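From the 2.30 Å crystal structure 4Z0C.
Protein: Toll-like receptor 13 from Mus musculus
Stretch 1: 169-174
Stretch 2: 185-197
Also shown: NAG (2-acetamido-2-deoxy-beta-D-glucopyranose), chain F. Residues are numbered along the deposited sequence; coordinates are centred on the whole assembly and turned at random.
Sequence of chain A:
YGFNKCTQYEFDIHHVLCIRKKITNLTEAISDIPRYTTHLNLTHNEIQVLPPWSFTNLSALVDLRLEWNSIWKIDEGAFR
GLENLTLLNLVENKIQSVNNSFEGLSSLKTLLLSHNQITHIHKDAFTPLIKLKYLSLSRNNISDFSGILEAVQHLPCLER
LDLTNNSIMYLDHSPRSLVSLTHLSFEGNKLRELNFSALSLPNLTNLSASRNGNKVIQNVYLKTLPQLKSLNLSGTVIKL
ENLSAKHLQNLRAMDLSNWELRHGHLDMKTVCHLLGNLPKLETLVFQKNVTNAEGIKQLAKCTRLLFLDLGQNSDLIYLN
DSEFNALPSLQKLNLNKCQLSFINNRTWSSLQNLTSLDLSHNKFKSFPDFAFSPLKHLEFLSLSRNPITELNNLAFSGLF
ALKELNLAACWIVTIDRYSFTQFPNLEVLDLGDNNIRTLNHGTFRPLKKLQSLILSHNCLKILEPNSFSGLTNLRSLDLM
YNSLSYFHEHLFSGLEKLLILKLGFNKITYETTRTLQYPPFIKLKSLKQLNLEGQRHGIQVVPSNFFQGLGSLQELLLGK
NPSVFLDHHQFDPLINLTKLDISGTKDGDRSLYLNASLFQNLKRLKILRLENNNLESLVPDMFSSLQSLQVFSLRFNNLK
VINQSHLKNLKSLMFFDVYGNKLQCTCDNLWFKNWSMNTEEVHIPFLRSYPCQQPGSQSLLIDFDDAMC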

# COMPACT_ATOMS: atom_id res chain seq x y z
N MET A 169 -30.75 28.23 -27.60
CA MET A 169 -32.07 27.64 -27.73
C MET A 169 -32.46 27.69 -29.19
O MET A 169 -33.12 26.78 -29.70
CB MET A 169 -33.09 28.42 -26.89
CG MET A 169 -34.40 27.71 -26.64
SD MET A 169 -35.26 28.38 -25.20
CE MET A 169 -33.97 28.29 -23.95
N TYR A 170 -32.06 28.76 -29.87
CA TYR A 170 -32.39 28.93 -31.29
C TYR A 170 -31.19 29.28 -32.16
O TYR A 170 -30.28 29.98 -31.73
CB TYR A 170 -33.45 30.02 -31.43
CG TYR A 170 -34.71 29.70 -30.68
CD1 TYR A 170 -35.55 28.68 -31.11
CD2 TYR A 170 -35.07 30.40 -29.52
CE1 TYR A 170 -36.69 28.35 -30.42
CE2 TYR A 170 -36.23 30.08 -28.83
CZ TYR A 170 -37.04 29.06 -29.29
OH TYR A 170 -38.19 28.71 -28.63
N LEU A 171 -31.20 28.80 -33.40
CA LEU A 171 -30.22 29.24 -34.38
C LEU A 171 -30.60 30.61 -34.95
O LEU A 171 -31.65 31.16 -34.61
CB LEU A 171 -30.05 28.22 -35.51
CG LEU A 171 -29.22 26.95 -35.27
CD1 LEU A 171 -28.62 26.93 -33.87
CD2 LEU A 171 -30.02 25.70 -35.56
N ASP A 172 -29.73 31.17 -35.78
CA ASP A 172 -29.95 32.50 -36.37
C ASP A 172 -30.55 32.43 -37.79
O ASP A 172 -30.27 31.50 -38.54
CB ASP A 172 -28.63 33.28 -36.37
CG ASP A 172 -28.69 34.54 -37.21
OD1 ASP A 172 -28.39 34.45 -38.42
OD2 ASP A 172 -29.04 35.61 -36.67
N HIS A 173 -31.36 33.42 -38.15
CA HIS A 173 -32.05 33.39 -39.46
C HIS A 173 -31.88 34.60 -40.37
O HIS A 173 -32.80 34.96 -41.10
CB HIS A 173 -33.51 33.00 -39.29
CG HIS A 173 -33.68 31.64 -38.70
ND1 HIS A 173 -33.57 30.49 -39.46
CD2 HIS A 173 -33.90 31.23 -37.43
CE1 HIS A 173 -33.74 29.44 -38.68
NE2 HIS A 173 -33.94 29.86 -37.44
N SER A 174 -30.71 35.23 -40.33
CA SER A 174 -30.31 36.18 -41.36
C SER A 174 -29.18 35.52 -42.12
O SER A 174 -28.29 34.92 -41.51
CB SER A 174 -29.85 37.50 -40.75
OG SER A 174 -30.56 37.79 -39.56
C1 NAG F . -20.89 12.52 -29.71
C2 NAG F . -19.64 11.66 -29.76
C3 NAG F . -19.38 10.96 -28.42
C4 NAG F . -19.46 11.98 -27.30
C5 NAG F . -20.86 12.57 -27.37
C6 NAG F . -21.24 13.44 -26.19
C7 NAG F . -18.88 10.60 -31.75
C8 NAG F . -19.00 9.50 -32.77
N2 NAG F . -19.81 10.67 -30.81
O3 NAG F . -18.13 10.32 -28.43
O4 NAG F . -19.18 11.36 -26.06
O5 NAG F . -20.88 13.34 -28.55
O6 NAG F . -20.10 14.20 -25.86
O7 NAG F . -17.96 11.41 -31.78
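Stretch 2, residues 185-197: SFEGNKLRELNFS

The apolar centre of the contact is L171. It points its CA-to-CB bond toward stretch 2 and is buried there, and its two methyls reach different partners. CD1 lies 3.7 Å from CD2 of L191 and 4.1 Å from CZ of F186, whereas CD2 sits over the face of the F196 ring, 4.2 Å from its centroid and 21° off the ring normal, a CH-pi contact. The same CD2 packs 3.6 Å from CG of E193 and 3.7 Å from the backbone N of N195, so the leucine is fitted against main chain as well as side chains. Its partners arrive by different routes: F186 points toward stretch 1, while L191 starts sideways and F196 away, each bringing the end of its side chain nearer.

A type II turn from F186 to N189 separates F186 from the rest of the contacting segment, with G188 at positive phi, a conformation that favours glycine. N189 ND2 donates to F186 O at 2.9 Å, bracing the turn from within. The chain then follows an irregular path into a short strand that includes L194 and N195. Stretch 1 has no regular helix or strand. The two run in the same general direction, M169 lying beside L191 with their CA atoms 4.2 Å apart and H173 nearest S197 with CA atoms at 7.4 Å; the backbones diverge toward their C-terminal ends, and side chains take over the contact.

Where the backbones are close, they bond directly: R192 N donates to M169 O at 2.9 Å with an angle of 162°. Two CA-H...O contacts precede it along stretch 2: M169 CA to K190 O at 3.4 Å, and L191 CA to M169 O, the same acceptor, at 3.5 Å. Further along, E193 does the bridging. Pointing toward stretch 1, it uses OE1 to accept a weak hydrogen bond from L171 N at 3.3 Å and OE2 to accept one from H173 NE2 at 2.5 Å. One buried carboxylate thus ties the backbone beside the central leucine to a side chain at the exposed margin, and its OE1 also meets the edge of the Y170 ring, 3.2 Å from CD1.

At the outer edge, long side chains lie together. M169 SD sits over one face of the R192 guanidinium, and M169 CE comes within 3.0 Å of K190 NZ. Y170 OH lies 3.1 Å from R192 NH2. The rule is economical: one leucine is the hub of the apolar centre, and one glutamate joins it to the exposed histidine, H173.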

# COMPACT_ATOMS: atom_id res chain seq x y z
N SER A 185 -19.75 22.63 -32.71
CA SER A 185 -20.42 21.86 -31.69
C SER A 185 -21.43 22.65 -30.87
O SER A 185 -21.10 23.70 -30.33
CB SER A 185 -19.39 21.20 -30.76
OG SER A 185 -20.05 20.52 -29.71
N PHE A 186 -22.65 22.12 -30.77
CA PHE A 186 -23.68 22.66 -29.87
C PHE A 186 -23.98 21.70 -28.71
O PHE A 186 -25.06 21.77 -28.11
CB PHE A 186 -24.99 22.92 -30.63
CG PHE A 186 -24.88 23.98 -31.68
CD1 PHE A 186 -24.98 25.33 -31.34
CD2 PHE A 186 -24.66 23.63 -33.00
CE1 PHE A 186 -24.87 26.32 -32.31
CE2 PHE A 186 -24.54 24.62 -33.97
CZ PHE A 186 -24.64 25.96 -33.62
N GLU A 187 -23.06 20.80 -28.42
CA GLU A 187 -23.29 19.80 -27.38
C GLU A 187 -23.69 20.44 -26.05
O GLU A 187 -23.09 21.42 -25.61
CB GLU A 187 -22.03 18.94 -27.18
CG GLU A 187 -22.13 17.96 -26.03
CD GLU A 187 -20.79 17.33 -25.67
OE1 GLU A 187 -19.95 17.18 -26.58
OE2 GLU A 187 -20.59 16.97 -24.48
N GLY A 188 -24.73 19.91 -25.43
CA GLY A 188 -25.09 20.31 -24.08
C GLY A 188 -25.70 21.69 -24.01
O GLY A 188 -25.58 22.39 -23.01
N ASN A 189 -26.38 22.08 -25.08
CA ASN A 189 -27.17 23.29 -25.05
C ASN A 189 -28.64 22.94 -24.88
O ASN A 189 -28.98 21.86 -24.39
CB ASN A 189 -26.97 24.09 -26.33
CG ASN A 189 -25.70 24.89 -26.31
OD1 ASN A 189 -25.72 26.06 -25.96
ND2 ASN A 189 -24.59 24.26 -26.68
N LYS A 190 -29.52 23.83 -25.32
CA LYS A 190 -30.94 23.57 -25.19
C LYS A 190 -31.69 23.89 -26.49
O LYS A 190 -32.74 24.52 -26.48
CB LYS A 190 -31.53 24.29 -23.97
CG LYS A 190 -30.65 25.39 -23.43
CD LYS A 190 -30.65 25.39 -21.93
CE LYS A 190 -32.01 25.79 -21.40
NZ LYS A 190 -32.31 27.23 -21.64
N LEU A 191 -31.10 23.44 -27.60
CA LEU A 191 -31.63 23.67 -28.94
C LEU A 191 -33.04 23.15 -29.14
O LEU A 191 -33.33 22.00 -28.82
CB LEU A 191 -30.74 23.00 -29.98
CG LEU A 191 -29.40 23.67 -30.26
CD1 LEU A 191 -28.60 22.81 -31.24
CD2 LEU A 191 -29.64 25.05 -30.82
N ARG A 192 -33.90 23.99 -29.71
CA ARG A 192 -35.26 23.60 -30.07
C ARG A 192 -35.33 23.32 -31.56
O ARG A 192 -36.30 22.76 -32.04
CB ARG A 192 -36.27 24.69 -29.72
CG ARG A 192 -36.37 25.02 -28.24
CD ARG A 192 -37.53 24.31 -27.57
NE ARG A 192 -37.58 24.63 -26.14
CZ ARG A 192 -38.18 25.69 -25.63
NH1 ARG A 192 -38.17 25.90 -24.32
NH2 ARG A 192 -38.79 26.56 -26.42
N GLU A 193 -34.28 23.69 -32.28
CA GLU A 193 -34.29 23.55 -33.74
C GLU A 193 -32.92 23.15 -34.29
O GLU A 193 -31.89 23.42 -33.68
CB GLU A 193 -34.72 24.88 -34.39
CG GLU A 193 -33.53 25.78 -34.72
CD GLU A 193 -33.90 27.24 -34.94
OE1 GLU A 193 -34.28 27.92 -33.96
OE2 GLU A 193 -33.78 27.71 -36.09
N LEU A 194 -32.93 22.51 -35.45
CA LEU A 194 -31.71 22.21 -36.18
C LEU A 194 -31.83 22.71 -37.62
O LEU A 194 -31.42 22.03 -38.56
CB LEU A 194 -31.40 20.71 -36.14
CG LEU A 194 -30.69 20.20 -34.87
CD1 LEU A 194 -30.54 18.69 -34.88
CD2 LEU A 194 -29.34 20.87 -34.71
N ASN A 195 -32.39 23.90 -37.78
CA ASN A 195 -32.62 24.48 -39.10
C ASN A 195 -31.46 25.40 -39.51
O ASN A 195 -31.37 26.54 -39.06
CB ASN A 195 -33.95 25.26 -39.07
CG ASN A 195 -34.28 25.92 -40.40
OD1 ASN A 195 -33.57 25.75 -41.40
ND2 ASN A 195 -35.36 26.70 -40.41
N PHE A 196 -30.59 24.92 -40.39
CA PHE A 196 -29.42 25.71 -40.79
C PHE A 196 -29.55 26.45 -42.14
O PHE A 196 -28.55 26.73 -42.77
CB PHE A 196 -28.15 24.84 -40.81
CG PHE A 196 -27.60 24.52 -39.45
CD1 PHE A 196 -28.14 23.50 -38.68
CD2 PHE A 196 -26.52 25.22 -38.94
CE1 PHE A 196 -27.62 23.19 -37.43
CE2 PHE A 196 -26.00 24.92 -37.68
CZ PHE A 196 -26.57 23.90 -36.93
N SER A 197 -30.78 26.75 -42.57
CA SER A 197 -31.02 27.48 -43.83
C SER A 197 -30.17 28.74 -44.02
O SER A 197 -29.38 28.83 -44.96
CB SER A 197 -32.49 27.89 -43.92
OG SER A 197 -33.31 26.75 -44.15